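Long-range contact in Xaa-Pro Dipeptidase (Alteromonas macleodii, PDB 2QS8), which probably cleaves C-terminal residues from small peptides as a metal-dependent amidohydrolase of the dipeptidase type, with methionine bound in its active site: residues Ser29-Lys41 and Gly373-Ala385. Sequence-based numbering, arbitrary orientation.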
loop_
_atom_site.group_PDB
_atom_site.type_symbol
_atom_site.label_atom_id
_atom_site.label_comp_id
_atom_site.label_asym_id
_atom_site.label_seq_id
_atom_site.Cartn_x
_atom_site.Cartn_y
_atom_site.Cartn_z
ATOM N N SER A 29 6.821 17.576 -58.425
ATOM C CA SER A 29 7.287 18.826 -57.841
ATOM C C SER A 29 6.637 19.012 -56.481
ATOM O O SER A 29 5.410 18.999 -56.362
ATOM C CB SER A 29 6.932 20.015 -58.735
ATOM O OG SER A 29 7.818 20.110 -59.835
ATOM N N ILE A 30 7.464 19.172 -55.456
ATOM C CA ILE A 30 6.981 19.367 -54.097
ATOM C C ILE A 30 7.342 20.791 -53.694
ATOM O O ILE A 30 8.482 21.214 -53.863
ATOM C CB ILE A 30 7.652 18.373 -53.128
ATOM C CG1 ILE A 30 7.461 16.947 -53.650
ATOM C CG2 ILE A 30 7.058 18.524 -51.734
ATOM C CD1 ILE A 30 8.272 15.904 -52.913
ATOM N N VAL A 31 6.369 21.531 -53.173
ATOM C CA VAL A 31 6.629 22.907 -52.772
ATOM C C VAL A 31 6.560 23.040 -51.264
ATOM O O VAL A 31 5.567 22.659 -50.644
ATOM C CB VAL A 31 5.621 23.882 -53.419
ATOM C CG1 VAL A 31 6.077 25.310 -53.213
ATOM C CG2 VAL A 31 5.494 23.594 -54.887
ATOM N N ILE A 32 7.622 23.580 -50.678
ATOM C CA ILE A 32 7.697 23.760 -49.236
ATOM C C ILE A 32 7.585 25.229 -48.848
ATOM O O ILE A 32 8.296 26.081 -49.381
ATOM C CB ILE A 32 9.017 23.189 -48.685
ATOM C CG1 ILE A 32 9.052 21.678 -48.911
ATOM C CG2 ILE A 32 9.158 23.515 -47.211
ATOM C CD1 ILE A 32 10.401 21.054 -48.657
ATOM N N ASP A 33 6.676 25.508 -47.921
ATOM C CA ASP A 33 6.443 26.858 -47.426
ATOM C C ASP A 33 6.545 26.790 -45.900
ATOM O O ASP A 33 5.651 26.268 -45.224
ATOM C CB ASP A 33 5.056 27.336 -47.867
ATOM C CG ASP A 33 4.757 28.757 -47.430
ATOM O OD1 ASP A 33 5.686 29.589 -47.404
ATOM O OD2 ASP A 33 3.583 29.044 -47.123
ATOM N N GLY A 34 7.643 27.311 -45.363
ATOM C CA GLY A 34 7.846 27.242 -43.930
ATOM C C GLY A 34 8.133 25.790 -43.576
ATOM O O GLY A 34 9.012 25.162 -44.173
ATOM N N ASN A 35 7.390 25.242 -42.621
ATOM C CA ASN A 35 7.587 23.853 -42.216
ATOM C C ASN A 35 6.483 22.972 -42.805
ATOM O O ASN A 35 6.313 21.818 -42.410
ATOM C CB ASN A 35 7.589 23.752 -40.689
ATOM C CG ASN A 35 6.249 24.119 -40.076
ATOM O OD1 ASN A 35 5.389 24.719 -40.724
ATOM N ND2 ASN A 35 6.070 23.765 -38.813
ATOM N N ILE A 36 5.750 23.530 -43.767
ATOM C CA ILE A 36 4.641 22.824 -44.407
ATOM C C ILE A 36 4.831 22.529 -45.894
ATOM O O ILE A 36 5.475 23.284 -46.616
ATOM C CB ILE A 36 3.331 23.646 -44.261
ATOM C CG1 ILE A 36 3.035 23.900 -42.785
ATOM C CG2 ILE A 36 2.159 22.910 -44.906
ATOM C CD1 ILE A 36 2.836 22.631 -41.976
ATOM N N ILE A 37 4.256 21.418 -46.340
ATOM C CA ILE A 37 4.281 21.046 -47.745
ATOM C C ILE A 37 3.038 21.761 -48.286
ATOM O O ILE A 37 1.916 21.339 -48.026
ATOM C CB ILE A 37 4.130 19.520 -47.928
ATOM C CG1 ILE A 37 5.343 18.805 -47.331
ATOM C CG2 ILE A 37 3.977 19.175 -49.396
ATOM C CD1 ILE A 37 5.216 17.299 -47.308
ATOM N N SER A 38 3.246 22.858 -49.012
ATOM C CA SER A 38 2.138 23.650 -49.547
ATOM C C SER A 38 1.537 23.177 -50.867
ATOM O O SER A 38 0.392 23.493 -51.176
ATOM C CB SER A 38 2.563 25.111 -49.691
ATOM O OG SER A 38 3.682 25.227 -50.542
ATOM N N ASP A 39 2.291 22.429 -51.659
ATOM C CA ASP A 39 1.739 21.975 -52.922
ATOM C C ASP A 39 2.513 20.821 -53.551
ATOM O O ASP A 39 3.676 20.586 -53.236
ATOM C CB ASP A 39 1.665 23.149 -53.898
ATOM C CG ASP A 39 0.544 23.000 -54.910
ATOM O OD1 ASP A 39 0.504 23.816 -55.857
ATOM O OD2 ASP A 39 -0.293 22.081 -54.760
ATOM N N ILE A 40 1.845 20.105 -54.448
ATOM C CA ILE A 40 2.441 18.968 -55.135
ATOM C C ILE A 40 1.915 18.957 -56.558
ATOM O O ILE A 40 0.757 18.620 -56.794
ATOM C CB ILE A 40 2.051 17.637 -54.454
ATOM C CG1 ILE A 40 2.472 17.665 -52.984
ATOM C CG2 ILE A 40 2.698 16.466 -55.182
ATOM C CD1 ILE A 40 1.948 16.509 -52.187
ATOM N N LYS A 41 2.768 19.328 -57.501
ATOM C CA LYS A 41 2.373 19.364 -58.899
ATOM C C LYS A 41 3.138 18.341 -59.732
ATOM O O LYS A 41 4.267 17.974 -59.401
ATOM C CB LYS A 41 2.585 20.776 -59.450
ATOM C CG LYS A 41 1.704 21.812 -58.770
ATOM C CD LYS A 41 1.744 23.163 -59.480
ATOM C CE LYS A 41 0.663 24.099 -58.937
ATOM N NZ LYS A 41 -0.696 23.480 -59.038
ATOM N N GLY A 373 4.021 11.486 -41.821
ATOM C CA GLY A 373 3.797 10.143 -42.327
ATOM C C GLY A 373 3.626 9.999 -43.823
ATOM O O GLY A 373 3.673 8.884 -44.343
ATOM N N SER A 374 3.429 11.109 -44.522
ATOM C CA SER A 374 3.252 11.065 -45.972
ATOM C C SER A 374 3.544 12.414 -46.610
ATOM O O SER A 374 3.460 13.459 -45.960
ATOM C CB SER A 374 1.823 10.646 -46.332
ATOM O OG SER A 374 0.890 11.633 -45.929
ATOM N N ILE A 375 3.902 12.387 -47.886
ATOM C CA ILE A 375 4.181 13.624 -48.596
ATOM C C ILE A 375 2.874 14.027 -49.266
ATOM O O ILE A 375 2.544 13.580 -50.365
ATOM C CB ILE A 375 5.313 13.427 -49.599
ATOM C CG1 ILE A 375 6.566 12.973 -48.831
ATOM C CG2 ILE A 375 5.571 14.721 -50.352
ATOM C CD1 ILE A 375 7.784 12.702 -49.679
ATOM N N GLU A 376 2.127 14.860 -48.551
ATOM C CA GLU A 376 0.820 15.332 -48.975
ATOM C C GLU A 376 0.693 16.794 -48.584
ATOM O O GLU A 376 1.256 17.226 -47.575
ATOM C CB GLU A 376 -0.263 14.517 -48.262
ATOM C CG GLU A 376 -1.282 13.851 -49.177
ATOM C CD GLU A 376 -1.967 12.647 -48.524
ATOM O OE1 GLU A 376 -2.891 12.081 -49.147
ATOM O OE2 GLU A 376 -1.578 12.259 -47.400
ATOM N N SER A 377 -0.051 17.551 -49.382
ATOM C CA SER A 377 -0.251 18.969 -49.118
ATOM C C SER A 377 -0.863 19.191 -47.737
ATOM O O SER A 377 -1.841 18.537 -47.366
ATOM C CB SER A 377 -1.168 19.578 -50.187
ATOM O OG SER A 377 -0.641 19.383 -51.490
ATOM N N GLY A 378 -0.284 20.123 -46.984
ATOM C CA GLY A 378 -0.781 20.415 -45.656
ATOM C C GLY A 378 0.062 19.815 -44.540
ATOM O O GLY A 378 0.220 20.428 -43.488
ATOM N N LYS A 379 0.614 18.627 -44.763
ATOM C CA LYS A 379 1.432 17.974 -43.738
ATOM C C LYS A 379 2.777 18.646 -43.526
ATOM O O LYS A 379 3.197 19.469 -44.337
ATOM C CB LYS A 379 1.644 16.499 -44.081
ATOM C CG LYS A 379 0.401 15.654 -43.864
ATOM C CD LYS A 379 0.735 14.175 -43.813
ATOM C CE LYS A 379 -0.497 13.344 -43.485
ATOM N NZ LYS A 379 -0.180 11.890 -43.394
ATOM N N LEU A 380 3.443 18.300 -42.430
ATOM C CA LEU A 380 4.749 18.870 -42.116
ATOM C C LEU A 380 5.801 18.390 -43.112
ATOM O O LEU A 380 5.774 17.239 -43.569
ATOM C CB LEU A 380 5.160 18.499 -40.684
ATOM C CG LEU A 380 4.304 19.096 -39.551
ATOM C CD1 LEU A 380 4.742 18.534 -38.195
ATOM C CD2 LEU A 380 4.437 20.612 -39.552
ATOM N N ALA A 381 6.727 19.283 -43.443
ATOM C CA ALA A 381 7.788 19.000 -44.401
ATOM C C ALA A 381 8.959 18.172 -43.867
ATOM O O ALA A 381 10.036 18.701 -43.576
ATOM C CB ALA A 381 8.307 20.310 -45.001
ATOM N N ASP A 382 8.728 16.869 -43.739
ATOM C CA ASP A 382 9.743 15.924 -43.296
ATOM C C ASP A 382 9.966 15.003 -44.494
ATOM O O ASP A 382 9.130 14.145 -44.791
ATOM C CB ASP A 382 9.239 15.116 -42.093
ATOM C CG ASP A 382 9.455 15.832 -40.767
ATOM O OD1 ASP A 382 9.645 17.069 -40.769
ATOM O OD2 ASP A 382 9.426 15.151 -39.715
ATOM N N LEU A 383 11.084 15.191 -45.189
ATOM C CA LEU A 383 11.380 14.387 -46.370
ATOM C C LEU A 383 12.822 13.908 -46.463
ATOM O O LEU A 383 13.748 14.550 -45.966
ATOM C CB LEU A 383 11.063 15.173 -47.651
ATOM C CG LEU A 383 9.734 15.918 -47.796
ATOM C CD1 LEU A 383 9.824 17.252 -47.070
ATOM C CD2 LEU A 383 9.429 16.142 -49.282
ATOM N N ILE A 384 13.003 12.774 -47.123
ATOM C CA ILE A 384 14.329 12.225 -47.324
ATOM C C ILE A 384 14.450 11.830 -48.792
ATOM O O ILE A 384 13.446 11.744 -49.507
ATOM C CB ILE A 384 14.576 10.967 -46.455
ATOM C CG1 ILE A 384 13.634 9.843 -46.888
ATOM C CG2 ILE A 384 14.368 11.302 -44.984
ATOM C CD1 ILE A 384 13.997 8.480 -46.314
ATOM N N ALA A 385 15.677 11.598 -49.241
ATOM C CA ALA A 385 15.919 11.209 -50.621
ATOM C C ALA A 385 17.076 10.227 -50.651
ATOM O O ALA A 385 17.904 10.218 -49.751
ATOM C CB ALA A 385 16.238 12.426 -51.454
#
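Ile36 and Leu380 form a single beta bridge, where three nearly straight backbone hydrogen bonds tie strand 36-42 to the loop 377-381. Ala381 N gives to Asn35 O (2.8 Å), Ile37 N to Lys379 O (3.0 Å) and Gly378 N to Ile37 O (2.7 Å), so both polar backbone groups of Ile37 are used by the type II turn 376-379. The side chain of Ile37 lies against the carbonyl oxygens of Glu376 and Lys379; CG1, anti to the carbonyl carbon (chi1 -65°), packs on Ala381 CA (3.8 Å), and CD1 reaches Ile375 CG2 (4.0 Å). Cutting Ile37 back to an alanine would remove CG1, CG2 and CD1 and is likely to open a gap between Ile375, Ala381 and the turn carbonyls. Further along the hairpin, Ile30 CD1 meets Leu383 CD2 tip to tip (3.8 Å), and Ile30 crosses Ile375 at about a right angle. Ile40 CD1 lies against Ile375 O (3.5 Å). Ile36 CD1 meets Leu380 CD2 obliquely (3.5 Å), beside the Asn35 amide. The contact joins the hairpin 28-42, with its type II' turn and classic bulge at Ser38-Asp39, to the chain leading into strand 383-386, within the small beta domain that accompanies the TIM barrel in many amidohydrolases.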